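Local coordinates for possible TctC subunit of the Tripartite Tricarboxylate Transport(TTT) Family (Rhodopseudomonas palustris, PDB 6HKE), which binds malate as the periplasmic binding protein of a tripartite tricarboxylate transporter, and probably delivers it for high-affinity C4-dicarboxylate uptake, at residues R245-P248 / E249-A253; A257-S260 / R261-Q265; S266-R269 / T270-D274; Q284-P287 / V288-A291. The protein carries 2 engineered substitutions. One frame throughout, in Å; residues are numbered along the deposited sequence.

Contact 1: residues R245-P248 / E249-A253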
ATOM      1  N   ARG A 245     -20.107   3.163   4.723  1.00 27.90           N
ATOM      2  CA  ARG A 245     -20.848   2.173   5.536  1.00 28.08           C
ATOM      3  C   ARG A 245     -22.322   2.305   5.153  1.00 26.27           C
ATOM      4  O   ARG A 245     -22.747   3.420   4.871  1.00 23.81           O
ATOM      5  CB  ARG A 245     -20.581   2.383   7.025  1.00 30.52           C
ATOM      6  CG  ARG A 245     -20.986   1.200   7.889  1.00 33.32           C
ATOM      7  CD  ARG A 245     -20.336  -0.106   7.475  1.00 35.10           C
ATOM      8  NE  ARG A 245     -20.574  -1.152   8.462  1.00 35.33           N
ATOM      9  CZ  ARG A 245     -19.845  -2.256   8.600  1.00 38.86           C
ATOM     10  NH1 ARG A 245     -18.819  -2.495   7.798  1.00 38.12           N
ATOM     11  NH2 ARG A 245     -20.148  -3.130   9.550  1.00 39.58           N
ATOM     12  N   GLY A 246     -23.028   1.192   5.012  1.00 26.80           N
ATOM     13  CA  GLY A 246     -24.457   1.196   4.634  1.00 28.53           C
ATOM     14  C   GLY A 246     -24.691   1.135   3.132  1.00 26.67           C
ATOM     15  O   GLY A 246     -25.859   1.225   2.743  1.00 27.51           O
ATOM     16  N   THR A 247     -23.645   0.991   2.310  1.00 24.54           N
ATOM     17  CA  THR A 247     -23.797   0.786   0.848  1.00 23.80           C
ATOM     18  C   THR A 247     -24.513  -0.553   0.689  1.00 24.64           C
ATOM     19  O   THR A 247     -24.061  -1.557   1.245  1.00 23.63           O
ATOM     20  CB  THR A 247     -22.473   0.856   0.074  1.00 23.51           C
ATOM     21  OG1 THR A 247     -21.856   2.130   0.252  1.00 22.95           O
ATOM     22  CG2 THR A 247     -22.662   0.649  -1.415  1.00 23.64           C
ATOM     23  N   PRO A 248     -25.691  -0.573   0.021  1.00 24.77           N
ATOM     24  CA  PRO A 248     -26.497  -1.783  -0.093  1.00 25.64           C
ATOM     25  C   PRO A 248     -25.683  -2.970  -0.616  1.00 27.84           C
ATOM     26  O   PRO A 248     -24.850  -2.779  -1.521  1.00 26.72           O
ATOM     27  CB  PRO A 248     -27.593  -1.352  -1.078  1.00 25.87           C
ATOM     28  CG  PRO A 248     -27.771   0.122  -0.793  1.00 24.49           C
ATOM     29  CD  PRO A 248     -26.347   0.593  -0.603  1.00 25.01           C
ATOM     30  N   GLU A 249     -25.944  -4.153  -0.051  1.00 30.40           N
ATOM     31  CA  GLU A 249     -25.230  -5.418  -0.375  1.00 30.63           C
ATOM     32  C   GLU A 249     -25.338  -5.744  -1.866  1.00 26.81           C
ATOM     33  O   GLU A 249     -24.358  -6.180  -2.450  1.00 28.19           O
ATOM     34  CB  GLU A 249     -25.680  -6.544   0.554  1.00 34.85           C
ATOM     35  CG  GLU A 249     -25.311  -6.309   2.027  1.00 42.68           C
ATOM     36  CD  GLU A 249     -23.967  -5.660   2.381  1.00 45.93           C
ATOM     37  OE1 GLU A 249     -22.951  -6.384   2.452  1.00 50.40           O
ATOM     38  OE2 GLU A 249     -23.936  -4.417   2.608  1.00 49.44           O
ATOM     39  N   PRO A 250     -26.478  -5.537  -2.554  1.00 25.61           N
ATOM     40  CA  PRO A 250     -26.529  -5.779  -3.996  1.00 25.16           C
ATOM     41  C   PRO A 250     -25.572  -4.887  -4.806  1.00 23.97           C
ATOM     42  O   PRO A 250     -24.979  -5.345  -5.762  1.00 24.95           O
ATOM     43  CB  PRO A 250     -28.002  -5.487  -4.361  1.00 25.84           C
ATOM     44  CG  PRO A 250     -28.764  -5.556  -3.051  1.00 25.15           C
ATOM     45  CD  PRO A 250     -27.777  -5.117  -1.995  1.00 25.52           C
ATOM     46  N   ILE A 251     -25.439  -3.618  -4.418  1.00 23.96           N
ATOM     47  CA  ILE A 251     -24.493  -2.670  -5.072  1.00 22.77           C
ATOM     48  C   ILE A 251     -23.079  -3.162  -4.775  1.00 22.69           C
ATOM     49  O   ILE A 251     -22.239  -3.160  -5.688  1.00 25.03           O
ATOM     50  CB  ILE A 251     -24.743  -1.225  -4.592  1.00 22.79           C
ATOM     51  CG1 ILE A 251     -26.083  -0.697  -5.116  1.00 23.82           C
ATOM     52  CG2 ILE A 251     -23.598  -0.321  -5.000  1.00 22.62           C
ATOM     53  CD1 ILE A 251     -26.353   0.761  -4.796  1.00 22.93           C
ATOM     54  N   VAL A 252     -22.844  -3.625  -3.549  1.00 22.18           N
ATOM     55  CA  VAL A 252     -21.538  -4.215  -3.149  1.00 22.26           C
ATOM     56  C   VAL A 252     -21.283  -5.485  -3.978  1.00 22.73           C
ATOM     57  O   VAL A 252     -20.137  -5.641  -4.430  1.00 22.30           O
ATOM     58  CB  VAL A 252     -21.467  -4.475  -1.637  1.00 20.22           C
ATOM     59  CG1 VAL A 252     -20.172  -5.173  -1.266  1.00 19.73           C
ATOM     60  CG2 VAL A 252     -21.620  -3.187  -0.850  1.00 20.79           C
ATOM     61  N   ALA A 253     -22.289  -6.355  -4.179  1.00 23.48           N
ATOM     62  CA  ALA A 253     -22.128  -7.635  -4.929  1.00 24.20           C
ATOM     63  C   ALA A 253     -21.672  -7.347  -6.372  1.00 23.05           C
ATOM     64  O   ALA A 253     -20.743  -8.000  -6.856  1.00 23.52           O
ATOM     65  CB  ALA A 253     -23.413  -8.430  -4.886  1.00 22.71           C
TER
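The flat carbonyl group of Pro248 has Pro250 CD over one face, 3.3 Å from Pro248 C. Glu249 OE2 lies over the opposite face, 3.9 Å from Pro248 C. In the carbonyl plane, Val252 N donates to Pro248 O at 3.0 Å. This is a helix N-terminus: Pro248 is the N-cap of helix 249-263, which follows strand 236-244 of the binding-protein fold. The bond to Val252 closes the first turn. Pro250, in that turn, has no N-H to offer, and none is needed so early in a helix. A few apolar contacts pack beside the turn. Thr247 CG2 stands anti to the backbone N (chi1 -60° for OG1). Thr247 CG2 thus faces Ile251 CG2 at 3.8 Å and Val252 CG2 at 4.0 Å, while Thr247 OG1 turns back to the Pro244 carbonyl. The side chains of Thr247 and Ile251 meet at about a right angle. Pro248 and Ile251 instead run side by side, with Pro248 CD near Ile251 CD1. From the turn itself, Val252 and Glu249 also touch Thr103 of strand 102-118. Glu249 bends at chi2 (-38°), which brings its carboxylate back over the loop. Glu249 OE2 ends 3.2 Å from Thr247 O, and both atoms are acceptors.

Contact 2: residues A257-S260 / R261-Q265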
ATOM      1  N   ALA A 257     -18.072  -8.242  -8.104  1.00 21.73           N
ATOM      2  CA  ALA A 257     -18.047  -9.093  -9.310  1.00 22.40           C
ATOM      3  C   ALA A 257     -17.287  -8.333 -10.409  1.00 22.85           C
ATOM      4  O   ALA A 257     -16.538  -8.974 -11.164  1.00 25.47           O
ATOM      5  CB  ALA A 257     -19.459  -9.464  -9.719  1.00 21.18           C
ATOM      6  N   ALA A 258     -17.456  -7.012 -10.484  1.00 22.46           N
ATOM      7  CA  ALA A 258     -16.745  -6.153 -11.461  1.00 22.24           C
ATOM      8  C   ALA A 258     -15.241  -6.247 -11.183  1.00 20.45           C
ATOM      9  O   ALA A 258     -14.450  -6.386 -12.122  1.00 19.21           O
ATOM     10  CB  ALA A 258     -17.256  -4.736 -11.404  1.00 21.32           C
ATOM     11  N   VAL A 259     -14.855  -6.216  -9.920  1.00 21.11           N
ATOM     12  CA  VAL A 259     -13.420  -6.375  -9.553  1.00 23.06           C
ATOM     13  C   VAL A 259     -12.995  -7.767 -10.011  1.00 24.17           C
ATOM     14  O   VAL A 259     -11.927  -7.889 -10.629  1.00 25.45           O
ATOM     15  CB  VAL A 259     -13.177  -6.187  -8.046  1.00 22.41           C
ATOM     16  CG1 VAL A 259     -11.773  -6.602  -7.647  1.00 21.61           C
ATOM     17  CG2 VAL A 259     -13.452  -4.760  -7.617  1.00 24.86           C
ATOM     18  N   SER A 260     -13.809  -8.779  -9.718  1.00 25.24           N
ATOM     19  CA  SER A 260     -13.438 -10.187  -9.983  1.00 26.39           C
ATOM     20  C   SER A 260     -13.163 -10.362 -11.478  1.00 26.40           C
ATOM     21  O   SER A 260     -12.133 -10.955 -11.824  1.00 25.43           O
ATOM     22  CB  SER A 260     -14.486 -11.138  -9.509  1.00 27.27           C
ATOM     23  OG  SER A 260     -13.913 -12.410  -9.325  1.00 27.97           O
ATOM     24  N   ARG A 261     -14.059  -9.860 -12.326  1.00 26.91           N
ATOM     25  CA  ARG A 261     -13.966 -10.021 -13.804  1.00 27.15           C
ATOM     26  C   ARG A 261     -12.778  -9.203 -14.326  1.00 25.96           C
ATOM     27  O   ARG A 261     -12.112  -9.670 -15.288  1.00 27.49           O
ATOM     28  CB  ARG A 261     -15.331  -9.687 -14.411  1.00 29.50           C
ATOM     29  CG  ARG A 261     -16.377 -10.745 -14.081  1.00 31.90           C
ATOM     30  CD  ARG A 261     -17.826 -10.306 -14.230  1.00 34.17           C
ATOM     31  NE  ARG A 261     -18.092  -9.994 -15.625  1.00 37.31           N
ATOM     32  CZ  ARG A 261     -18.395 -10.878 -16.575  1.00 39.04           C
ATOM     33  NH1 ARG A 261     -18.509 -12.170 -16.304  1.00 43.12           N
ATOM     34  NH2 ARG A 261     -18.583 -10.454 -17.810  1.00 38.05           N
ATOM     35  N   ALA A 262     -12.481  -8.052 -13.695  1.00 24.97           N
ATOM     36  CA  ALA A 262     -11.325  -7.179 -14.020  1.00 22.11           C
ATOM     37  C   ALA A 262     -10.005  -7.917 -13.731  1.00 22.26           C
ATOM     38  O   ALA A 262      -9.075  -7.885 -14.585  1.00 21.07           O
ATOM     39  CB  ALA A 262     -11.400  -5.883 -13.245  1.00 20.89           C
ATOM     40  N   LEU A 263      -9.908  -8.528 -12.553  1.00 21.43           N
ATOM     41  CA  LEU A 263      -8.745  -9.345 -12.121  1.00 22.41           C
ATOM     42  C   LEU A 263      -8.507 -10.511 -13.103  1.00 23.80           C
ATOM     43  O   LEU A 263      -7.353 -10.902 -13.258  1.00 22.46           O
ATOM     44  CB  LEU A 263      -9.020  -9.853 -10.703  1.00 21.72           C
ATOM     45  CG  LEU A 263      -9.002  -8.777  -9.625  1.00 20.79           C
ATOM     46  CD1 LEU A 263      -9.305  -9.379  -8.267  1.00 20.40           C
ATOM     47  CD2 LEU A 263      -7.669  -8.044  -9.624  1.00 20.57           C
ATOM     48  N   ASP A 264      -9.554 -11.012 -13.765  1.00 26.49           N
ATOM     49  CA  ASP A 264      -9.474 -12.119 -14.761  1.00 28.76           C
ATOM     50  C   ASP A 264      -8.954 -11.638 -16.117  1.00 28.24           C
ATOM     51  O   ASP A 264      -8.623 -12.506 -16.914  1.00 29.07           O
ATOM     52  CB  ASP A 264     -10.844 -12.749 -15.019  1.00 30.43           C
ATOM     53  CG  ASP A 264     -11.384 -13.484 -13.818  1.00 29.74           C
ATOM     54  OD1 ASP A 264     -10.550 -13.943 -12.991  1.00 29.76           O
ATOM     55  OD2 ASP A 264     -12.626 -13.565 -13.714  1.00 31.96           O
ATOM     56  N   GLN A 265      -8.933 -10.330 -16.393  1.00 27.79           N
ATOM     57  CA  GLN A 265      -8.430  -9.801 -17.685  1.00 28.59           C
ATOM     58  C   GLN A 265      -6.924 -10.063 -17.780  1.00 29.95           C
ATOM     59  O   GLN A 265      -6.208  -9.787 -16.816  1.00 29.10           O
ATOM     60  CB  GLN A 265      -8.692  -8.309 -17.843  1.00 30.66           C
ATOM     61  CG  GLN A 265     -10.160  -7.951 -17.968  1.00 33.96           C
ATOM     62  CD  GLN A 265     -10.832  -8.879 -18.942  1.00 35.19           C
ATOM     63  OE1 GLN A 265     -11.538  -9.804 -18.544  1.00 42.56           O
ATOM     64  NE2 GLN A 265     -10.558  -8.680 -20.216  1.00 36.54           N
TER
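Arg261 N, Ala262 N and Leu263 N donate in turn to Ala257 O, Ala258 O and Val259 O, in regular i to i+4 helix bonds, and a weaker bond of 3.2 Å runs from Asp264 N to Ser260 O. The side chains follow the same step of four. Val259 and Leu263 lie side by side and point the same way, with Val259 CG1 3.8 Å from Leu263 CD1. Leu263 CG sits anti to the carbonyl carbon (chi1 -69°). This lays Leu263 CG back along the helix, 3.2 Å from Val259 O. An alanine here takes away the branch beside Val259 CG1 and would probably leave a gap between that methyl, Pro280 and Arg285, which also touch this leucine. On another flank, Arg261 runs its CB, CG and CD past Ala257 O, with CG at 3.4 Å. Ala262 CB rests on Ala258 O and Val259 O, 3.3 Å from each. Ser260 OG and Asp264 OD1, one turn apart, both hold Arg285 NH1, the aspartate as a salt bridge. Val259 also packs on Met41 of helix 29-45 and on strand 102-118. This is the pattern of an amphipathic helix, here the last turns of helix 249-263 laid against the sheet of a periplasmic binding protein.

Contact 3: residues S266-R269 / T270-D274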
ATOM      1  N   SER A 266      -6.478 -10.587 -18.917  1.00 30.27           N
ATOM      2  CA  SER A 266      -5.060 -10.883 -19.203  1.00 32.42           C
ATOM      3  C   SER A 266      -4.204  -9.653 -18.905  1.00 33.27           C
ATOM      4  O   SER A 266      -3.128  -9.822 -18.304  1.00 30.44           O
ATOM      5  CB  SER A 266      -4.860 -11.311 -20.613  1.00 33.39           C
ATOM      6  OG  SER A 266      -3.527 -11.764 -20.768  1.00 36.10           O
ATOM      7  N   ASP A 267      -4.678  -8.485 -19.332  1.00 33.34           N
ATOM      8  CA  ASP A 267      -3.956  -7.194 -19.243  1.00 36.93           C
ATOM      9  C   ASP A 267      -3.645  -6.898 -17.779  1.00 37.43           C
ATOM     10  O   ASP A 267      -2.520  -6.455 -17.488  1.00 40.13           O
ATOM     11  CB  ASP A 267      -4.786  -6.049 -19.809  1.00 42.74           C
ATOM     12  CG  ASP A 267      -3.904  -4.917 -20.282  1.00 50.62           C
ATOM     13  OD1 ASP A 267      -3.318  -5.079 -21.368  1.00 55.94           O
ATOM     14  OD2 ASP A 267      -3.769  -3.914 -19.532  1.00 55.38           O
ATOM     15  N   VAL A 268      -4.621  -7.136 -16.905  1.00 32.07           N
ATOM     16  CA  VAL A 268      -4.534  -6.855 -15.443  1.00 30.80           C
ATOM     17  C   VAL A 268      -3.613  -7.893 -14.780  1.00 29.25           C
ATOM     18  O   VAL A 268      -2.728  -7.444 -14.040  1.00 25.31           O
ATOM     19  CB  VAL A 268      -5.944  -6.780 -14.811  1.00 29.88           C
ATOM     20  CG1 VAL A 268      -5.931  -6.689 -13.298  1.00 28.58           C
ATOM     21  CG2 VAL A 268      -6.701  -5.600 -15.379  1.00 30.19           C
ATOM     22  N   ARG A 269      -3.762  -9.198 -15.068  1.00 27.65           N
ATOM     23  CA  ARG A 269      -2.959 -10.255 -14.394  1.00 30.18           C
ATOM     24  C   ARG A 269      -1.480 -10.043 -14.715  1.00 30.89           C
ATOM     25  O   ARG A 269      -0.655 -10.060 -13.781  1.00 28.12           O
ATOM     26  CB  ARG A 269      -3.325 -11.672 -14.833  1.00 34.87           C
ATOM     27  CG  ARG A 269      -4.772 -12.066 -14.593  1.00 37.36           C
ATOM     28  CD  ARG A 269      -4.994 -13.435 -15.199  1.00 40.54           C
ATOM     29  NE  ARG A 269      -3.979 -14.354 -14.694  1.00 41.35           N
ATOM     30  CZ  ARG A 269      -4.034 -14.954 -13.504  1.00 42.22           C
ATOM     31  NH1 ARG A 269      -5.039 -14.729 -12.677  1.00 43.97           N
ATOM     32  NH2 ARG A 269      -3.076 -15.781 -13.130  1.00 45.75           N
ATOM     33  N   THR A 270      -1.155  -9.815 -15.987  1.00 31.48           N
ATOM     34  CA  THR A 270       0.248  -9.699 -16.441  1.00 34.10           C
ATOM     35  C   THR A 270       0.827  -8.373 -15.926  1.00 34.79           C
ATOM     36  O   THR A 270       2.007  -8.397 -15.521  1.00 36.62           O
ATOM     37  CB  THR A 270       0.388  -9.950 -17.945  1.00 33.43           C
ATOM     38  OG1 THR A 270      -0.214  -8.859 -18.627  1.00 40.33           O
ATOM     39  CG2 THR A 270      -0.253 -11.248 -18.384  1.00 33.89           C
ATOM     40  N   ARG A 271       0.056  -7.280 -15.871  1.00 33.60           N
ATOM     41  CA  ARG A 271       0.597  -5.989 -15.345  1.00 33.75           C
ATOM     42  C   ARG A 271       0.843  -6.132 -13.838  1.00 30.80           C
ATOM     43  O   ARG A 271       1.972  -5.877 -13.375  1.00 26.85           O
ATOM     44  CB  ARG A 271      -0.298  -4.803 -15.693  1.00 37.13           C
ATOM     45  CG  ARG A 271       0.102  -4.062 -16.970  1.00 43.28           C
ATOM     46  CD  ARG A 271      -1.116  -3.439 -17.648  1.00 45.74           C
ATOM     47  NE  ARG A 271      -0.983  -2.132 -18.302  1.00 49.91           N
ATOM     48  CZ  ARG A 271      -1.022  -0.927 -17.709  1.00 50.97           C
ATOM     49  NH1 ARG A 271      -0.912   0.173 -18.437  1.00 50.40           N
ATOM     50  NH2 ARG A 271      -1.127  -0.805 -16.399  1.00 56.48           N
ATOM     51  N   LEU A 272      -0.148  -6.602 -13.087  1.00 32.44           N
ATOM     52  CA  LEU A 272       0.020  -6.821 -11.625  1.00 31.99           C
ATOM     53  C   LEU A 272       1.245  -7.713 -11.373  1.00 29.56           C
ATOM     54  O   LEU A 272       2.131  -7.281 -10.611  1.00 28.16           O
ATOM     55  CB  LEU A 272      -1.249  -7.445 -11.043  1.00 32.00           C
ATOM     56  CG  LEU A 272      -2.406  -6.481 -10.790  1.00 32.37           C
ATOM     57  CD1 LEU A 272      -3.641  -7.253 -10.348  1.00 31.99           C
ATOM     58  CD2 LEU A 272      -2.037  -5.444  -9.740  1.00 32.70           C
ATOM     59  N   THR A 273       1.301  -8.898 -11.991  1.00 27.95           N
ATOM     60  CA  THR A 273       2.297  -9.951 -11.658  1.00 28.92           C
ATOM     61  C   THR A 273       3.691  -9.545 -12.160  1.00 28.00           C
ATOM     62  O   THR A 273       4.678  -9.893 -11.464  1.00 28.18           O
ATOM     63  CB  THR A 273       1.840 -11.346 -12.123  1.00 30.90           C
ATOM     64  OG1 THR A 273       1.692 -11.370 -13.542  1.00 33.68           O
ATOM     65  CG2 THR A 273       0.539 -11.782 -11.481  1.00 31.32           C
ATOM     66  N   ASP A 274       3.796  -8.813 -13.277  1.00 29.00           N
ATOM     67  CA  ASP A 274       5.097  -8.284 -13.794  1.00 29.80           C
ATOM     68  C   ASP A 274       5.732  -7.295 -12.798  1.00 26.65           C
ATOM     69  O   ASP A 274       6.956  -7.084 -12.854  1.00 23.00           O
ATOM     70  CB  ASP A 274       4.953  -7.545 -15.128  1.00 35.31           C
ATOM     71  CG  ASP A 274       4.776  -8.436 -16.344  1.00 44.01           C
ATOM     72  OD1 ASP A 274       5.181  -9.638 -16.283  1.00 50.73           O
ATOM     73  OD2 ASP A 274       4.219  -7.929 -17.346  1.00 54.82           O
TER
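Thr270 and Thr273 share one torsion, OG1 between the backbone N and the carbonyl carbon (chi1 69° and 62°), and this turns each hydroxyl back to the carbonyl four residues earlier in Ser266 and Arg269. Thr273 OG1 donates to Arg269 O at 2.7 Å. Thr270 OG1 donates to Ser266 O at 3.1 Å. Each of these oxygens also takes the usual helical N-H from the same threonine. The two donors come from opposite faces of the carbonyl plane, so two bonds grip each oxygen. On a different flank, Asp267 and Arg271 lie side by side. Asp267 OD2 is 3.5 Å from Arg271 NE and 3.3 Å from Arg271 CD. The oxygen stands well out of the guanidinium plane, so this salt bridge works by charge alone. Arg271 N and Leu272 N make the ordinary helix bonds to Asp267 O and Val268 O. Val268 CG1 and Leu272 CD1 touch at 3.8 Å. They belong to the buried side, which faces helix 29-45 at Glu40 and Leu36. Arg269 and Thr273 meet Val279 in the following loop. The whole is an amphipathic helix with threonine hydroxyls bonded back to the i-4 carbonyls, as is common for this residue in helices.

Contact 4: residues Q284-P287 / V288-A291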
ATOM      1  N   GLN A 284     -10.269 -15.673  -2.412  1.00 31.97           N
ATOM      2  CA  GLN A 284      -9.867 -14.431  -1.691  1.00 29.43           C
ATOM      3  C   GLN A 284     -10.775 -13.254  -2.080  1.00 28.04           C
ATOM      4  O   GLN A 284     -10.528 -12.148  -1.568  1.00 28.88           O
ATOM      5  CB  GLN A 284      -8.412 -14.069  -1.997  1.00 31.00           C
ATOM      6  CG  GLN A 284      -7.352 -14.869  -1.249  1.00 29.61           C
ATOM      7  CD  GLN A 284      -5.988 -14.354  -1.651  1.00 31.41           C
ATOM      8  OE1 GLN A 284      -5.438 -14.720  -2.688  1.00 31.54           O
ATOM      9  NE2 GLN A 284      -5.441 -13.458  -0.852  1.00 30.31           N
ATOM     10  N   ARG A 285     -11.801 -13.465  -2.916  1.00 27.21           N
ATOM     11  CA  ARG A 285     -12.487 -12.358  -3.634  1.00 27.72           C
ATOM     12  C   ARG A 285     -13.795 -11.932  -2.949  1.00 26.92           C
ATOM     13  O   ARG A 285     -14.267 -10.829  -3.264  1.00 29.31           O
ATOM     14  CB  ARG A 285     -12.709 -12.743  -5.095  1.00 27.36           C
ATOM     15  CG  ARG A 285     -11.432 -12.627  -5.914  1.00 28.77           C
ATOM     16  CD  ARG A 285     -11.559 -13.097  -7.355  1.00 27.48           C
ATOM     17  NE  ARG A 285     -10.252 -13.295  -7.975  1.00 27.59           N
ATOM     18  CZ  ARG A 285     -10.048 -13.498  -9.276  1.00 28.90           C
ATOM     19  NH1 ARG A 285     -11.058 -13.544 -10.136  1.00 30.54           N
ATOM     20  NH2 ARG A 285      -8.821 -13.646  -9.721  1.00 29.10           N
ATOM     21  N   ALA A 286     -14.364 -12.726  -2.042  1.00 25.89           N
ATOM     22  CA  ALA A 286     -15.553 -12.326  -1.246  1.00 25.47           C
ATOM     23  C   ALA A 286     -15.277 -11.012  -0.493  1.00 25.07           C
ATOM     24  O   ALA A 286     -14.164 -10.742  -0.036  1.00 25.04           O
ATOM     25  CB  ALA A 286     -15.955 -13.448  -0.320  1.00 24.80           C
ATOM     26  N   PRO A 287     -16.266 -10.105  -0.372  1.00 25.22           N
ATOM     27  CA  PRO A 287     -16.126  -8.913   0.479  1.00 25.55           C
ATOM     28  C   PRO A 287     -15.549  -9.145   1.891  1.00 26.17           C
ATOM     29  O   PRO A 287     -14.852  -8.271   2.412  1.00 28.31           O
ATOM     30  CB  PRO A 287     -17.580  -8.441   0.590  1.00 26.32           C
ATOM     31  CG  PRO A 287     -18.185  -8.827  -0.760  1.00 26.12           C
ATOM     32  CD  PRO A 287     -17.569 -10.176  -1.057  1.00 25.73           C
ATOM     33  N   VAL A 288     -15.865 -10.288   2.504  1.00 23.90           N
ATOM     34  CA  VAL A 288     -15.513 -10.585   3.926  1.00 23.40           C
ATOM     35  C   VAL A 288     -14.013 -10.904   4.034  1.00 24.05           C
ATOM     36  O   VAL A 288     -13.412 -10.571   5.078  1.00 23.44           O
ATOM     37  CB  VAL A 288     -16.398 -11.707   4.509  1.00 23.88           C
ATOM     38  CG1 VAL A 288     -16.038 -13.080   3.963  1.00 24.39           C
ATOM     39  CG2 VAL A 288     -16.378 -11.710   6.034  1.00 22.29           C
ATOM     40  N   VAL A 289     -13.396 -11.467   2.988  1.00 22.06           N
ATOM     41  CA  VAL A 289     -11.932 -11.724   3.006  1.00 23.40           C
ATOM     42  C   VAL A 289     -11.232 -10.412   3.370  1.00 22.90           C
ATOM     43  O   VAL A 289     -10.296 -10.440   4.208  1.00 22.58           O
ATOM     44  CB  VAL A 289     -11.424 -12.272   1.662  1.00 24.01           C
ATOM     45  CG1 VAL A 289      -9.903 -12.202   1.579  1.00 22.47           C
ATOM     46  CG2 VAL A 289     -11.942 -13.688   1.424  1.00 24.25           C
ATOM     47  N   LEU A 290     -11.678  -9.307   2.770  1.00 21.06           N
ATOM     48  CA  LEU A 290     -11.080  -7.968   2.988  1.00 21.74           C
ATOM     49  C   LEU A 290     -11.426  -7.448   4.387  1.00 22.11           C
ATOM     50  O   LEU A 290     -10.548  -6.808   5.019  1.00 25.10           O
ATOM     51  CB  LEU A 290     -11.567  -7.016   1.895  1.00 19.78           C
ATOM     52  CG  LEU A 290     -11.169  -5.559   2.096  1.00 18.43           C
ATOM     53  CD1 LEU A 290      -9.667  -5.423   2.197  1.00 18.13           C
ATOM     54  CD2 LEU A 290     -11.732  -4.699   0.981  1.00 17.70           C
ATOM     55  N   ALA A 291     -12.649  -7.677   4.855  1.00 23.78           N
ATOM     56  CA  ALA A 291     -13.089  -7.328   6.236  1.00 23.62           C
ATOM     57  C   ALA A 291     -12.201  -8.068   7.253  1.00 24.21           C
ATOM     58  O   ALA A 291     -11.828  -7.441   8.291  1.00 22.80           O
ATOM     59  CB  ALA A 291     -14.543  -7.672   6.429  1.00 22.57           C
TER
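Val289 packs tightly back on the Gln284 carbonyl, with Val289 CG1 only 3.2 Å from Gln284 O. Val289 CB is 3.4 Å from Gln284 O. This is the first turn of helix 287-305, where the loop that follows helix 266-274 enters the last helix of the modelled chain. CG1 of Val289 is anti to the backbone N (chi1 166°), a setting that brings both methyls to the Gln284 carbonyl, with Val289 CG2 at 3.7 Å from Gln284 O. An alanine here would leave the Gln284 carbonyl without its two methyl neighbours and would probably open a gap between the loop and the helix. The outer part is looser. Ala286 CB is 4.3 Å from Val288 CG1, and Val288 itself is on the solvent side. The backbone bonds of the turn are also weak. Val289 N donates to Ala286 O at 3.2 Å with a bent angle of 133°. Pro287 O takes a long bond from Leu290 N. On the inner side of the turn, Leu290 is buried against Trp238 and Phe242 of strand 236-244 and Pro104 of strand 102-118. Gln284 OE1 accepts from Arg281 N. Arg285 takes its guanidinium to other partners: NH2 donates to Pro280 O. The turn ends with Ala291 N reaching Pro287 O in a weak bond of 3.3 Å.

The four contacts follow one another along the last third of the chain. Contacts 1 and 2 share helix 249-263, with centres about 18 Å apart. Contact 3 takes up the next helix, and the two helices meet where Leu263 O lies 3.1 Å from Arg269 CG. Contact 4 comes back to both ends of helix 249-263: Pro287 CG packs on Val252 CG1 at 4.2 Å, and Arg285 NH1 is 2.9 Å from Asp264 OD1. Contacts 3 and 4 approach the malate pocket without lining it. The side chain of Leu272 is about 12 Å from bound D-malate, and that of Leu290 about 14 Å from it and about 8 Å from the His80 side chain. Contacts 1 and 2 lie away from the pocket.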